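Glycoside hydrolase family 81 (Clostridium thermocellum, PDB 6FOP) probably hydrolyses internal linkages of beta-1,3-glucans such as laminarin, serving the cellulosome of this bacterium. Local coordinates at residues S233-E236 and T237-T240; V666-T670 and P671-V675. One frame throughout, in Å; residues are numbered along the deposited sequence. Where two conformers were deposited one is given.

Contact 1 comes first along the chain, at the turn between strands 223-235 and 240-251 of a three-stranded antiparallel sheet. Contact 2 follows more than 400 residues later, where the chain bends into strand 673-678 of a separate four-stranded sheet near the C-terminus. Many of the chain's helices lie between them in sequence, yet their centres are only about 11 Å apart. The two bends touch directly: Ser239 OG lies 3.0 Å from Tyr673 OH, a probable hydrogen bond, and Tyr234 OH packs 3.4 Å from Pro671 CA. Together they form part of the interface at which the earlier beta region meets the C-terminal sheet.

Contact 1: residues S233-E236 and T237-T240; sequences SYNE and TEST
Asn235 swings CG anti to its own backbone N (chi1 -172°), which carries its amide over the turn and beside Glu238, whose CG lies anti to the carbonyl carbon (chi1 -63°). The two side chains pass obliquely, with Glu238 CB 3.8 Å from Asn235 CG and the carboxylate turned 23° from the amide plane. Glu238 N donates to Asn235 OD1 at 3.0 Å, reaching the oxygen from above the carbonyl plane. Farther out, a water accepts from Asn235 ND2 and donates to Glu238 OE2, a longer bond, so both ends of the amide are tied to Glu238.

The backbone closes the turn. Asn235 N donates to Thr240 O at 3.0 Å, while the return bond from Thr240 N to Asn235 O is weak. Ser239 N also bonds weakly to that same Asn235 O, at 2.8 Å. Thr240 OG1 rests 3.4 Å from Asn235 CB and takes up a second water that donates to Ser233 O. The side chain of Ser239 is buried, its OG hydrogen-bonded to Tyr302 O. With Ser239 and Thr240 both opposite Asn235, and Ser239 in a left-handed backbone conformation, this is a beta hairpin closed by a G1 bulge.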
# COMPACT_ATOMS: atom_id res chain seq x y z
N SER A 233 -12.63 -4.22 10.50
CA SER A 233 -13.45 -5.37 10.84
C SER A 233 -13.93 -6.09 9.59
O SER A 233 -14.52 -5.44 8.71
CB SER A 233 -14.64 -4.92 11.70
OG SER A 233 -15.47 -6.02 12.00
N TYR A 234 -13.69 -7.39 9.50
CA TYR A 234 -14.24 -8.24 8.47
C TYR A 234 -15.51 -8.85 9.04
O TYR A 234 -15.48 -9.50 10.10
CB TYR A 234 -13.25 -9.35 8.12
CG TYR A 234 -13.80 -10.48 7.26
CD1 TYR A 234 -14.45 -10.24 6.05
CD2 TYR A 234 -13.66 -11.80 7.67
CE1 TYR A 234 -14.91 -11.29 5.25
CE2 TYR A 234 -14.11 -12.85 6.90
CZ TYR A 234 -14.75 -12.60 5.71
OH TYR A 234 -15.17 -13.70 4.95
N ASN A 235 -16.62 -8.66 8.34
CA ASN A 235 -17.89 -9.29 8.66
C ASN A 235 -18.10 -10.47 7.75
O ASN A 235 -18.42 -10.32 6.58
CB ASN A 235 -19.03 -8.29 8.52
CG ASN A 235 -20.34 -8.84 9.03
OD1 ASN A 235 -20.62 -10.03 8.87
ND2 ASN A 235 -21.16 -7.99 9.63
N GLU A 236 -17.89 -11.66 8.30
CA GLU A 236 -17.94 -12.87 7.49
C GLU A 236 -19.32 -13.15 6.92
O GLU A 236 -19.44 -13.65 5.79
CB GLU A 236 -17.45 -14.08 8.27
CG GLU A 236 -17.26 -15.34 7.40
CD GLU A 236 -16.77 -16.50 8.21
OE1 GLU A 236 -16.44 -16.30 9.40
OE2 GLU A 236 -16.72 -17.62 7.69
N THR A 237 -20.35 -12.86 7.69
CA THR A 237 -21.72 -13.05 7.27
C THR A 237 -22.06 -12.17 6.08
O THR A 237 -22.62 -12.65 5.10
CB THR A 237 -22.68 -12.79 8.45
OG1 THR A 237 -22.37 -13.71 9.52
CG2 THR A 237 -24.13 -12.98 8.01
N GLU A 238 -21.63 -10.90 6.14
CA GLU A 238 -21.95 -9.91 5.10
C GLU A 238 -20.91 -9.77 3.98
O GLU A 238 -21.15 -9.08 2.99
CB GLU A 238 -22.25 -8.54 5.76
CG GLU A 238 -23.48 -8.61 6.67
CD GLU A 238 -24.04 -7.26 7.14
OE1 GLU A 238 -23.61 -6.18 6.68
OE2 GLU A 238 -24.94 -7.30 8.00
N SER A 239 -19.76 -10.43 4.13
CA SER A 239 -18.66 -10.32 3.18
C SER A 239 -18.24 -8.87 2.95
O SER A 239 -18.02 -8.44 1.83
CB SER A 239 -18.99 -11.04 1.85
OG SER A 239 -17.81 -11.36 1.13
N THR A 240 -18.09 -8.13 4.05
CA THR A 240 -17.69 -6.72 4.00
C THR A 240 -16.45 -6.49 4.85
O THR A 240 -16.17 -7.22 5.80
CB THR A 240 -18.78 -5.77 4.51
OG1 THR A 240 -19.13 -6.13 5.85
CG2 THR A 240 -19.98 -5.81 3.62
O HOH W 1 -17.43 -5.17 7.88
O HOH W 2 -23.77 -9.02 10.52

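Contact 2: residues V666-T670 and P671-V675; sequences VTADT and PLYSV
Ala668 sets its methyl squarely over the ring of Tyr673: CB stands 3.6 Å from the ring centroid and just 3° off the normal, a CH-pi contact. Tyr673 reaches this place with CG lodged between its backbone N and carbonyl carbon (chi1 70°) and the ring turned nearly crosswise (chi2 -84°), presenting a flat face to the preceding loop. Its edge meets Thr670 O, 3.1 Å from CD1 and close to the ring plane. At the far end, the phenol oxygen lies 3.4 Å from Thr667 CB and receives a weak bond from Ala668 N at 3.2 Å; its partner outside the bend is Ser239 OG, a probable hydrogen bond.

Thr670 directs OG1 away from its backbone N, where a water links it to Leu672 N across the bend, and its methyl CG2 is left alongside Tyr673 CD1. At the end away from the bend, Val666 CG1 and Val675 CG2 meet at 4.2 Å.

Strand 694-697 covers the loop side, with Val696 against Ala668 and Thr670, and Asp669 OD1 takes a bond from Thr697 N. Strand 681-688 pairs with the outgoing strand 673-678, while helix 494-511 packs on Pro671 and Leu672.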
# COMPACT_ATOMS: atom_id res chain seq x y z
N VAL A 666 -22.03 -11.05 -6.75
CA VAL A 666 -22.46 -12.08 -5.79
C VAL A 666 -21.39 -12.25 -4.73
O VAL A 666 -20.21 -12.45 -5.07
CB VAL A 666 -22.62 -13.45 -6.48
CG1 VAL A 666 -23.16 -14.51 -5.50
CG2 VAL A 666 -23.52 -13.36 -7.66
N THR A 667 -21.79 -12.27 -3.47
CA THR A 667 -20.88 -12.55 -2.37
C THR A 667 -21.32 -13.79 -1.60
O THR A 667 -22.38 -14.35 -1.86
CB THR A 667 -20.72 -11.33 -1.46
OG1 THR A 667 -22.01 -10.92 -0.98
CG2 THR A 667 -20.08 -10.17 -2.23
N ALA A 668 -20.50 -14.19 -0.63
CA ALA A 668 -20.75 -15.40 0.15
C ALA A 668 -20.28 -15.22 1.57
O ALA A 668 -19.37 -14.40 1.84
CB ALA A 668 -20.06 -16.62 -0.47
N ASP A 669 -20.86 -16.02 2.46
CA ASP A 669 -20.57 -15.97 3.90
C ASP A 669 -19.39 -16.85 4.33
O ASP A 669 -19.43 -17.56 5.34
CB ASP A 669 -21.83 -16.27 4.72
CG ASP A 669 -22.38 -17.67 4.54
OD1 ASP A 669 -21.85 -18.45 3.71
OD2 ASP A 669 -23.38 -17.96 5.22
N THR A 670 -18.30 -16.78 3.56
CA THR A 670 -17.09 -17.54 3.83
C THR A 670 -15.89 -16.78 3.27
O THR A 670 -16.07 -15.98 2.36
CB THR A 670 -17.22 -18.98 3.25
OG1 THR A 670 -16.35 -19.87 3.94
CG2 THR A 670 -16.94 -19.00 1.76
N PRO A 671 -14.66 -17.04 3.77
CA PRO A 671 -13.55 -16.21 3.28
C PRO A 671 -12.95 -16.67 1.95
O PRO A 671 -12.43 -15.84 1.23
CB PRO A 671 -12.49 -16.30 4.37
CG PRO A 671 -12.99 -17.25 5.39
CD PRO A 671 -14.39 -17.66 5.08
N LEU A 672 -13.01 -17.96 1.63
CA LEU A 672 -12.31 -18.49 0.45
C LEU A 672 -13.36 -18.99 -0.54
O LEU A 672 -13.90 -20.08 -0.41
CB LEU A 672 -11.33 -19.58 0.84
CG LEU A 672 -10.31 -19.22 1.93
CD1 LEU A 672 -9.41 -20.42 2.22
CD2 LEU A 672 -9.50 -18.00 1.56
N TYR A 673 -13.66 -18.15 -1.52
CA TYR A 673 -14.61 -18.46 -2.57
C TYR A 673 -14.33 -17.60 -3.78
O TYR A 673 -13.59 -16.62 -3.70
CB TYR A 673 -16.06 -18.25 -2.11
CG TYR A 673 -16.45 -16.79 -1.91
CD1 TYR A 673 -16.17 -16.13 -0.72
CD2 TYR A 673 -17.15 -16.12 -2.89
CE1 TYR A 673 -16.56 -14.80 -0.54
CE2 TYR A 673 -17.55 -14.81 -2.73
CZ TYR A 673 -17.28 -14.15 -1.55
OH TYR A 673 -17.73 -12.86 -1.42
N SER A 674 -14.93 -17.98 -4.90
CA SER A 674 -15.08 -17.09 -6.07
C SER A 674 -16.26 -17.57 -6.91
O SER A 674 -16.58 -18.78 -6.92
CB SER A 674 -13.81 -16.96 -6.92
OG SER A 674 -12.79 -16.24 -6.24
N VAL A 675 -16.87 -16.63 -7.61
CA VAL A 675 -17.98 -16.92 -8.51
C VAL A 675 -17.59 -16.50 -9.91
O VAL A 675 -17.00 -15.44 -10.12
CB VAL A 675 -19.27 -16.20 -8.09
CG1 VAL A 675 -20.45 -16.60 -8.98
CG2 VAL A 675 -19.58 -16.49 -6.62
O HOH W 3 -13.80 -20.41 3.07